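Local coordinates for protein hydrolase (Rhizobium meliloti, PDB 5HOE) that acts as a carbohydrate acetylesterase of the GDSL-like SGNH hydrolase family, probably cleaving acetyl ester bonds, and forms an octamer, at residues L26-P32 with G204-L210; L98-M104 with P146-V151; T107-Y113 with G166-G171. All coordinates share one frame; numbering follows the deposited sequence.

Contact 1 (L26-P32 with G204-L210); sequences LTWGWIP and GIDGIHL. With PO4 (phosphate ion), chain E.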
loop_
_atom_site.group_PDB
_atom_site.type_symbol
_atom_site.label_atom_id
_atom_site.label_comp_id
_atom_site.label_asym_id
_atom_site.label_seq_id
_atom_site.Cartn_x
_atom_site.Cartn_y
_atom_site.Cartn_z
ATOM N N LEU A 26 3.041 31.880 -5.243
ATOM C CA LEU A 26 2.448 33.188 -5.515
ATOM C C LEU A 26 1.695 33.708 -4.301
ATOM O O LEU A 26 1.567 34.929 -4.126
ATOM C CB LEU A 26 1.485 33.126 -6.697
ATOM C CG LEU A 26 2.006 32.541 -7.999
ATOM C CD1 LEU A 26 0.879 32.448 -9.033
ATOM C CD2 LEU A 26 3.188 33.353 -8.497
ATOM N N THR A 27 1.202 32.800 -3.452
ATOM C CA THR A 27 0.488 33.151 -2.230
ATOM C C THR A 27 1.432 33.228 -1.033
ATOM O O THR A 27 1.336 34.161 -0.226
ATOM C CB THR A 27 -0.649 32.147 -2.011
ATOM O OG1 THR A 27 -1.582 32.252 -3.108
ATOM C CG2 THR A 27 -1.390 32.432 -0.729
ATOM N N TRP A 28 2.352 32.274 -0.909
ATOM C CA TRP A 28 3.403 32.365 0.110
ATOM C C TRP A 28 4.183 33.676 -0.012
ATOM O O TRP A 28 4.491 34.329 0.992
ATOM C CB TRP A 28 4.360 31.170 -0.008
ATOM C CG TRP A 28 5.440 31.156 1.057
ATOM C CD1 TRP A 28 5.283 30.818 2.371
ATOM C CD2 TRP A 28 6.828 31.498 0.895
ATOM N NE1 TRP A 28 6.477 30.926 3.037
ATOM C CE2 TRP A 28 7.440 31.359 2.163
ATOM C CE3 TRP A 28 7.611 31.932 -0.192
ATOM C CZ2 TRP A 28 8.792 31.612 2.375
ATOM C CZ3 TRP A 28 8.959 32.193 0.031
ATOM C CH2 TRP A 28 9.532 32.036 1.308
ATOM N N GLY A 29 4.505 34.078 -1.244
ATOM C CA GLY A 29 5.175 35.349 -1.474
ATOM C C GLY A 29 6.644 35.200 -1.808
ATOM O O GLY A 29 7.501 35.860 -1.206
ATOM N N TRP A 30 6.937 34.356 -2.793
ATOM C CA TRP A 30 8.299 34.133 -3.270
ATOM C C TRP A 30 8.813 35.376 -4.000
ATOM O O TRP A 30 8.261 35.777 -5.028
ATOM C CB TRP A 30 8.283 32.940 -4.223
ATOM C CG TRP A 30 9.601 32.550 -4.838
ATOM C CD1 TRP A 30 10.303 33.235 -5.767
ATOM C CD2 TRP A 30 10.329 31.345 -4.591
ATOM N NE1 TRP A 30 11.447 32.548 -6.102
ATOM C CE2 TRP A 30 11.489 31.384 -5.385
ATOM C CE3 TRP A 30 10.123 30.246 -3.747
ATOM C CZ2 TRP A 30 12.440 30.362 -5.373
ATOM C CZ3 TRP A 30 11.068 29.244 -3.721
ATOM C CH2 TRP A 30 12.213 29.306 -4.533
ATOM N N ILE A 31 9.927 35.917 -3.539
ATOM C CA ILE A 31 10.515 37.087 -4.195
ATOM C C ILE A 31 11.355 36.620 -5.374
ATOM O O ILE A 31 12.325 35.882 -5.179
ATOM C CB ILE A 31 11.401 37.892 -3.227
ATOM C CG1 ILE A 31 10.596 38.368 -2.021
ATOM C CG2 ILE A 31 12.011 39.103 -3.968
ATOM C CD1 ILE A 31 11.465 39.020 -0.929
ATOM N N PRO A 32 11.057 37.025 -6.600
ATOM C CA PRO A 32 11.897 36.579 -7.715
ATOM C C PRO A 32 13.295 37.165 -7.612
ATOM O O PRO A 32 13.464 38.340 -7.283
ATOM C CB PRO A 32 11.152 37.083 -8.957
ATOM C CG PRO A 32 10.253 38.156 -8.477
ATOM C CD PRO A 32 9.967 37.930 -7.028
ATOM N N GLY A 204 7.891 38.833 -12.693
ATOM C CA GLY A 204 9.155 38.627 -12.008
ATOM C C GLY A 204 10.259 38.198 -12.957
ATOM O O GLY A 204 10.013 37.592 -14.000
ATOM N N ILE A 205 11.506 38.505 -12.565
ATOM C CA ILE A 205 12.657 38.273 -13.441
ATOM C C ILE A 205 12.803 36.797 -13.808
ATOM O O ILE A 205 13.359 36.469 -14.864
ATOM C CB ILE A 205 13.955 38.870 -12.839
ATOM C CG1 ILE A 205 15.153 38.622 -13.761
ATOM C CG2 ILE A 205 14.213 38.309 -11.444
ATOM C CD1 ILE A 205 14.918 39.025 -15.216
ATOM N N ASP A 206 12.313 35.888 -12.960
ATOM C CA ASP A 206 12.440 34.463 -13.243
ATOM C C ASP A 206 11.375 33.908 -14.194
ATOM O O ASP A 206 11.504 32.749 -14.595
ATOM C CB ASP A 206 12.508 33.628 -11.947
ATOM C CG ASP A 206 11.295 33.814 -11.035
ATOM O OD1 ASP A 206 10.245 34.352 -11.475
ATOM O OD2 ASP A 206 11.378 33.369 -9.861
ATOM N N GLY A 207 10.365 34.699 -14.599
ATOM C CA GLY A 207 9.294 34.232 -15.459
ATOM C C GLY A 207 8.199 33.442 -14.760
ATOM O O GLY A 207 7.328 32.885 -15.448
ATOM N N ILE A 208 8.218 33.369 -13.417
ATOM C CA ILE A 208 7.296 32.534 -12.638
ATOM C C ILE A 208 6.615 33.354 -11.535
ATOM O O ILE A 208 5.401 33.281 -11.345
ATOM C CB ILE A 208 8.042 31.327 -12.026
ATOM C CG1 ILE A 208 8.606 30.420 -13.117
ATOM C CG2 ILE A 208 7.110 30.519 -11.124
ATOM C CD1 ILE A 208 9.792 29.604 -12.680
ATOM N N HIS A 209 7.389 34.145 -10.800
ATOM C CA HIS A 209 6.880 34.839 -9.634
ATOM C C HIS A 209 6.609 36.311 -9.946
ATOM O O HIS A 209 6.784 36.774 -11.080
ATOM C CB HIS A 209 7.826 34.604 -8.455
ATOM C CG HIS A 209 8.095 33.152 -8.192
ATOM N ND1 HIS A 209 9.272 32.532 -8.556
ATOM C CD2 HIS A 209 7.327 32.194 -7.627
ATOM C CE1 HIS A 209 9.218 31.254 -8.207
ATOM N NE2 HIS A 209 8.039 31.019 -7.667
ATOM N N LEU A 210 6.121 37.038 -8.932
ATOM C CA LEU A 210 5.551 38.369 -9.120
ATOM C C LEU A 210 6.279 39.419 -8.286
ATOM O O LEU A 210 6.867 39.123 -7.244
ATOM C CB LEU A 210 4.061 38.370 -8.749
ATOM C CG LEU A 210 3.150 37.248 -9.244
ATOM C CD1 LEU A 210 1.794 37.372 -8.577
ATOM C CD2 LEU A 210 3.045 37.333 -10.734
HETATM P P PO4 E . 6.349 27.836 -7.301
HETATM O O1 PO4 E . 5.146 27.552 -6.447
HETATM O O2 PO4 E . 5.900 28.415 -8.616
HETATM O O3 PO4 E . 7.447 28.667 -6.685
HETATM O O4 PO4 E . 7.141 26.589 -7.528
HETATM O O HOH W 1 5.778 35.525 -6.312
HETATM O O HOH W 2 13.404 33.484 -8.073
#
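The five-membered ring of Trp30 and the ring of His209 stack face to face. Their centroids are 3.5 Å apart and their planes differ by only 18°. With CG opposite its backbone N (chi1 180°), Trp30 lays its indole over the imidazole, and its CB makes a CH-pi contact with that same face. Ile208 CG2 sits over the centre of the opposite face. The imidazole is thus layered between an indole and a methyl group.

Hydrogen bonds use the edges of this ring. His209 ND1 donates to Asp206 OD2 at 2.6 Å, on the syn side of the carboxylate and in the ring plane. Asp206 OD1 accepts from Ile208 N, closing an Asx turn, and from His209 N, one residue further on, so the carboxylate is gripped at both oxygens. His209 NE2 donates to O3 of a phosphate ion at 2.6 Å.

Water joins the segments twice. One molecule links Trp30 NE1 to Asp206 OD2. Another links Trp30 O to Leu210 N.

Close packing completes the join. Pro32 CD rests against the carbonyl oxygen of Leu210, 3.3 Å from O, and Pro32 CG lies 3.7 Å from Gly204 CA. A side chain on Gly204 would collide with the proline ring. Leu26 CD2 makes an apolar contact with Leu210 CG at 4.0 Å.

The phosphate, probably from the crystallisation liquor, is also bound by Ser25 N, Ala69 N and Asn108 ND2. Covered on both faces and bonded at both nitrogens, His209 has little freedom to turn. This is consistent with a Ser25-His209-Asp206 charge relay, as in other SGNH hydrolases.

Contact 2 (L98-M104 with P146-V151); sequences LDLVIIM and PKVLVV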
loop_
_atom_site.group_PDB
_atom_site.type_symbol
_atom_site.label_atom_id
_atom_site.label_comp_id
_atom_site.label_asym_id
_atom_site.label_seq_id
_atom_site.Cartn_x
_atom_site.Cartn_y
_atom_site.Cartn_z
ATOM N N LEU A 98 -15.496 29.419 8.374
ATOM C CA LEU A 98 -14.961 30.107 7.207
ATOM C C LEU A 98 -16.111 30.583 6.340
ATOM O O LEU A 98 -17.040 29.818 6.065
ATOM C CB LEU A 98 -14.060 29.183 6.373
ATOM C CG LEU A 98 -12.709 28.776 6.971
ATOM C CD1 LEU A 98 -12.077 27.759 6.059
ATOM C CD2 LEU A 98 -11.791 29.990 7.146
ATOM N N ASP A 99 -16.035 31.837 5.896
ATOM C CA ASP A 99 -17.002 32.376 4.950
ATOM C C ASP A 99 -16.608 32.137 3.497
ATOM O O ASP A 99 -17.491 32.001 2.645
ATOM C CB ASP A 99 -17.188 33.881 5.189
ATOM C CG ASP A 99 -17.725 34.184 6.570
ATOM O OD1 ASP A 99 -16.914 34.270 7.507
ATOM O OD2 ASP A 99 -18.952 34.345 6.715
ATOM N N LEU A 100 -15.310 32.059 3.201
ATOM C CA LEU A 100 -14.824 31.992 1.829
ATOM C C LEU A 100 -13.453 31.319 1.816
ATOM O O LEU A 100 -12.609 31.598 2.678
ATOM C CB LEU A 100 -14.690 33.402 1.246
ATOM C CG LEU A 100 -14.133 33.480 -0.180
ATOM C CD1 LEU A 100 -15.064 32.806 -1.203
ATOM C CD2 LEU A 100 -13.884 34.934 -0.577
ATOM N N VAL A 101 -13.232 30.461 0.821
ATOM C CA VAL A 101 -11.926 29.893 0.528
ATOM C C VAL A 101 -11.542 30.374 -0.859
ATOM O O VAL A 101 -12.307 30.188 -1.809
ATOM C CB VAL A 101 -11.941 28.359 0.589
ATOM C CG1 VAL A 101 -10.577 27.797 0.281
ATOM C CG2 VAL A 101 -12.392 27.890 1.963
ATOM N N ILE A 102 -10.389 31.044 -0.954
ATOM C CA ILE A 102 -9.815 31.486 -2.223
ATOM C C ILE A 102 -8.713 30.502 -2.588
ATOM O O ILE A 102 -7.805 30.263 -1.782
ATOM C CB ILE A 102 -9.243 32.913 -2.115
ATOM C CG1 ILE A 102 -10.316 33.874 -1.591
ATOM C CG2 ILE A 102 -8.725 33.384 -3.480
ATOM C CD1 ILE A 102 -9.834 35.279 -1.315
ATOM N N ILE A 103 -8.787 29.927 -3.789
ATOM C CA ILE A 103 -7.843 28.912 -4.244
ATOM C C ILE A 103 -7.154 29.424 -5.493
ATOM O O ILE A 103 -7.803 29.594 -6.532
ATOM C CB ILE A 103 -8.531 27.576 -4.558
ATOM C CG1 ILE A 103 -9.453 27.146 -3.409
ATOM C CG2 ILE A 103 -7.465 26.525 -4.807
ATOM C CD1 ILE A 103 -10.226 25.857 -3.676
ATOM N N MET A 104 -5.839 29.645 -5.412
ATOM C CA MET A 104 -5.046 30.019 -6.581
ATOM C C MET A 104 -3.937 28.973 -6.724
ATOM O O MET A 104 -2.902 29.056 -6.055
ATOM C CB MET A 104 -4.481 31.440 -6.500
ATOM C CG MET A 104 -3.805 31.842 -7.834
ATOM S SD MET A 104 -3.368 33.591 -8.069
ATOM C CE MET A 104 -2.388 33.741 -6.609
ATOM N N PRO A 146 -18.122 26.919 3.428
ATOM C CA PRO A 146 -17.773 28.232 2.879
ATOM C C PRO A 146 -18.147 28.337 1.412
ATOM O O PRO A 146 -18.330 27.336 0.719
ATOM C CB PRO A 146 -16.239 28.266 3.000
ATOM C CG PRO A 146 -15.838 27.076 3.764
ATOM C CD PRO A 146 -16.929 26.093 3.675
ATOM N N LYS A 147 -18.207 29.580 0.934
ATOM C CA LYS A 147 -18.176 29.834 -0.499
ATOM C C LYS A 147 -16.754 29.619 -1.030
ATOM O O LYS A 147 -15.778 29.519 -0.266
ATOM C CB LYS A 147 -18.650 31.261 -0.792
ATOM C CG LYS A 147 -20.124 31.494 -0.452
ATOM C CD LYS A 147 -20.537 32.933 -0.678
ATOM C CE LYS A 147 -22.066 33.083 -0.658
ATOM N NZ LYS A 147 -22.653 32.529 0.590
ATOM N N VAL A 148 -16.632 29.557 -2.359
ATOM C CA VAL A 148 -15.363 29.271 -3.024
ATOM C C VAL A 148 -15.120 30.326 -4.097
ATOM O O VAL A 148 -16.009 30.615 -4.911
ATOM C CB VAL A 148 -15.332 27.865 -3.661
ATOM C CG1 VAL A 148 -13.994 27.619 -4.357
ATOM C CG2 VAL A 148 -15.556 26.804 -2.605
ATOM N N LEU A 149 -13.907 30.881 -4.121
ATOM C CA LEU A 149 -13.456 31.712 -5.232
ATOM C C LEU A 149 -12.279 31.000 -5.888
ATOM O O LEU A 149 -11.207 30.886 -5.288
ATOM C CB LEU A 149 -13.073 33.106 -4.757
ATOM C CG LEU A 149 -12.463 34.026 -5.817
ATOM C CD1 LEU A 149 -13.418 34.284 -6.996
ATOM C CD2 LEU A 149 -12.018 35.333 -5.175
ATOM N N VAL A 150 -12.492 30.512 -7.113
ATOM C CA VAL A 150 -11.434 29.911 -7.922
ATOM C C VAL A 150 -10.682 31.037 -8.620
ATOM O O VAL A 150 -11.293 31.878 -9.288
ATOM C CB VAL A 150 -12.037 28.942 -8.956
ATOM C CG1 VAL A 150 -10.970 28.428 -9.917
ATOM C CG2 VAL A 150 -12.737 27.774 -8.251
ATOM N N VAL A 151 -9.360 31.056 -8.497
ATOM C CA VAL A 151 -8.524 32.065 -9.146
ATOM C C VAL A 151 -7.611 31.368 -10.128
ATOM O O VAL A 151 -6.772 30.545 -9.733
ATOM C CB VAL A 151 -7.702 32.873 -8.128
ATOM C CG1 VAL A 151 -6.844 33.944 -8.811
ATOM C CG2 VAL A 151 -8.639 33.515 -7.114
#
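Leu100, Ile102 and Met104 mesh with Leu149 and Val151 on one face of two parallel strands. Leu100 CD1 folds over the Lys147 carbonyl and reaches Leu149 CB at 4.1 Å. Ile102 CG2, opposite its backbone N, drops into the hollow between Leu149 CD2 and Val151 CG2; the valine methyl is the nearer, at 3.6 Å. Met104 runs out with CG anti to its backbone N (chi1 -173°), and its SD rests 3.6 Å from Val151 CG1.

Strands 100-104 and 147-151 run at 17° to each other. They are neighbours inside the parallel sheet of the alpha/beta/alpha SGNH hydrolase fold. Helix 118-133 connects them as a beta-alpha-beta crossover. Backbone bonds zip the pair together from Lys147 N to Asp99 O through to Val151 N to Ile103 O. The bond from Ile103 N to Leu149 O is nearly straight at the carbonyl.

On the face of Val101, Ile103 and Val148 the fit is side by side. Val101 CG2 lies alongside the Pro146 ring, 4.0 Å from CG. Leu98 CB touches that ring from the chain just before the strand. Ile103 CD1 reaches back to Val148 CG1 at 4.2 Å. Helix 118-133 covers this face through Val132, Met125 and Val129, while helix 212-229 covers the Leu100 and Ile102 face.

Contact 3 (T107-Y113 with G166-G171); sequences TNDTKSY and GMFGGG. With PO4 (phosphate ion), chain E.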
loop_
_atom_site.group_PDB
_atom_site.type_symbol
_atom_site.label_atom_id
_atom_site.label_comp_id
_atom_site.label_asym_id
_atom_site.label_seq_id
_atom_site.Cartn_x
_atom_site.Cartn_y
_atom_site.Cartn_z
ATOM N N THR A 107 -0.349 26.412 -11.466
ATOM C CA THR A 107 0.912 26.682 -12.145
ATOM C C THR A 107 1.880 25.510 -12.000
ATOM O O THR A 107 2.534 25.108 -12.972
ATOM C CB THR A 107 1.545 27.956 -11.605
ATOM O OG1 THR A 107 0.642 29.053 -11.778
ATOM C CG2 THR A 107 2.864 28.243 -12.329
ATOM N N ASN A 108 1.961 24.916 -10.805
ATOM C CA ASN A 108 2.958 23.864 -10.624
ATOM C C ASN A 108 2.554 22.567 -11.297
ATOM O O ASN A 108 3.432 21.779 -11.669
ATOM C CB ASN A 108 3.294 23.693 -9.149
ATOM C CG ASN A 108 4.007 24.891 -8.620
ATOM O OD1 ASN A 108 4.951 25.381 -9.265
ATOM N ND2 ASN A 108 3.572 25.401 -7.480
ATOM N N ASP A 109 1.260 22.355 -11.521
ATOM C CA ASP A 109 0.841 21.187 -12.272
ATOM C C ASP A 109 1.339 21.205 -13.722
ATOM O O ASP A 109 1.318 20.150 -14.383
ATOM C CB ASP A 109 -0.680 21.133 -12.340
ATOM C CG ASP A 109 -1.372 21.008 -10.983
ATOM O OD1 ASP A 109 -1.047 21.741 -10.008
ATOM O OD2 ASP A 109 -2.337 20.217 -10.940
ATOM N N THR A 110 1.741 22.371 -14.245
ATOM C CA THR A 110 2.238 22.485 -15.613
ATOM C C THR A 110 3.705 22.095 -15.758
ATOM O O THR A 110 4.218 22.128 -16.883
ATOM C CB THR A 110 2.055 23.908 -16.174
ATOM O OG1 THR A 110 3.044 24.808 -15.633
ATOM C CG2 THR A 110 0.620 24.448 -15.934
ATOM N N LYS A 111 4.389 21.723 -14.676
ATOM C CA LYS A 111 5.790 21.340 -14.779
ATOM C C LYS A 111 5.967 20.127 -15.688
ATOM O O LYS A 111 5.090 19.261 -15.802
ATOM C CB LYS A 111 6.357 21.054 -13.391
ATOM C CG LYS A 111 6.547 22.311 -12.511
ATOM C CD LYS A 111 7.093 21.942 -11.144
ATOM C CE LYS A 111 7.313 23.158 -10.255
ATOM N NZ LYS A 111 7.838 22.763 -8.927
ATOM N N SER A 112 7.132 20.095 -16.345
ATOM C CA SER A 112 7.414 19.107 -17.380
ATOM C C SER A 112 7.221 17.675 -16.870
ATOM O O SER A 112 6.594 16.844 -17.538
ATOM C CB SER A 112 8.839 19.315 -17.877
ATOM O OG SER A 112 9.769 19.149 -16.804
ATOM N N TYR A 113 7.745 17.365 -15.689
ATOM C CA TYR A 113 7.748 15.987 -15.198
ATOM C C TYR A 113 6.386 15.503 -14.692
ATOM O O TYR A 113 6.269 14.320 -14.363
ATOM C CB TYR A 113 8.813 15.830 -14.118
ATOM C CG TYR A 113 8.723 16.781 -12.941
ATOM C CD1 TYR A 113 7.835 16.542 -11.905
ATOM C CD2 TYR A 113 9.553 17.886 -12.838
ATOM C CE1 TYR A 113 7.756 17.395 -10.802
ATOM C CE2 TYR A 113 9.492 18.730 -11.743
ATOM C CZ TYR A 113 8.595 18.482 -10.726
ATOM O OH TYR A 113 8.538 19.330 -9.639
ATOM N N GLY A 166 13.730 24.093 -17.958
ATOM C CA GLY A 166 13.462 22.663 -18.012
ATOM C C GLY A 166 12.313 22.257 -17.109
ATOM O O GLY A 166 11.479 21.426 -17.473
ATOM N N MET A 167 12.252 22.851 -15.923
ATOM C CA MET A 167 11.210 22.520 -14.957
ATOM C C MET A 167 9.824 22.764 -15.532
ATOM O O MET A 167 8.896 21.997 -15.262
ATOM C CB MET A 167 11.401 23.375 -13.701
ATOM C CG MET A 167 10.593 22.932 -12.530
ATOM S SD MET A 167 10.805 24.017 -11.091
ATOM C CE MET A 167 12.558 23.778 -10.733
ATOM N N PHE A 168 9.669 23.828 -16.330
ATOM C CA PHE A 168 8.379 24.220 -16.891
ATOM C C PHE A 168 8.252 23.949 -18.392
ATOM O O PHE A 168 7.349 24.494 -19.046
ATOM C CB PHE A 168 8.064 25.679 -16.545
ATOM C CG PHE A 168 7.668 25.861 -15.106
ATOM C CD1 PHE A 168 6.362 25.627 -14.703
ATOM C CD2 PHE A 168 8.589 26.263 -14.153
ATOM C CE1 PHE A 168 6.005 25.761 -13.391
ATOM C CE2 PHE A 168 8.212 26.407 -12.829
ATOM C CZ PHE A 168 6.920 26.179 -12.456
ATOM N N GLY A 169 9.086 23.073 -18.936
ATOM C CA GLY A 169 8.959 22.676 -20.332
ATOM C C GLY A 169 7.560 22.234 -20.703
ATOM O O GLY A 169 6.983 21.372 -20.042
ATOM N N GLY A 170 6.992 22.829 -21.747
ATOM C CA GLY A 170 5.621 22.554 -22.121
ATOM C C GLY A 170 4.577 23.284 -21.303
ATOM O O GLY A 170 3.387 23.210 -21.645
ATOM N N GLY A 171 4.976 23.977 -20.229
ATOM C CA GLY A 171 4.003 24.523 -19.303
ATOM C C GLY A 171 3.351 25.808 -19.727
ATOM O O GLY A 171 2.217 26.069 -19.325
HETATM P P PO4 E . 6.349 27.836 -7.301
HETATM O O1 PO4 E . 5.146 27.552 -6.447
HETATM O O2 PO4 E . 5.900 28.415 -8.616
HETATM O O3 PO4 E . 7.447 28.667 -6.685
HETATM O O4 PO4 E . 7.141 26.589 -7.528
HETATM O O HOH W 3 4.555 20.645 -19.171
#
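The Phe168 ring carries Lys111 CG over one face, 4.0 Å from the ring centroid. Thr107 O and Thr110 OG1 lie at its edge, in the ring plane, and Asn108 OD1 lies near that plane. The Tyr113 ring has Lys111 CB over one face, toward its rim. The Asn108 amide turns to the bound phosphate, where ND2 donates to O1 at 2.9 Å; ND2 also bonds to Arg70 O. This is consistent with the oxyanion-hole asparagine of SGNH hydrolases.

Lys111 is fully extended beyond CG. It runs alongside Met167, with CE 3.7 Å from SD, and its NZ comes within 4.1 Å of phosphate O4 without bonding to it. With an alanine here, Phe168 would probably lose the cover on that face and Met167 its flank, leaving both side chains freer to turn.

Polar bonds fasten the loop 107-113 to the end of the helix. Ser112 N donates to Met167 O at 2.8 Å. Ser112 OG, placed between its backbone N and carbonyl carbon (chi1 60°), donates to Gly166 O at 2.9 Å. A water bridges Thr110 O and Gly169 O. Within 107-113, Thr110 OG1 donates to Thr107 O in the carbonyl plane, which holds the hydroxyl at the Phe168 edge. A side chain on Gly171 would run into Thr110 OG1.

The loop follows strand 100-104 and leads to helix 118-133, which Thr110 touches at Ile121. Residues 166-171 join helix 162-167 to helix 171-189. Tyr119 of a third subunit packs on Ser112 and Met167.

In the fold
From the N terminus, the chain passes strand 17-23 and enters contact 1 at 26-32. That contact closes only at 204-210, so its long loop holds both others. Strand 100-104 opens contact 2, and the loop soon after it, 107-113, opens contact 3. Contact 2 closes at 146-151 and contact 3 at 166-171, so these two cross. Contact 2 lies in the sheet, on the opposite side of the chain's centre from contacts 1 and 3. Met104 CE touches Leu26 and Thr27, joining the sheet to contact 1. Ile208 meets Phe168, joining contacts 1 and 3. Those two also share the bound phosphate, so the loops beyond the sheet line one pocket.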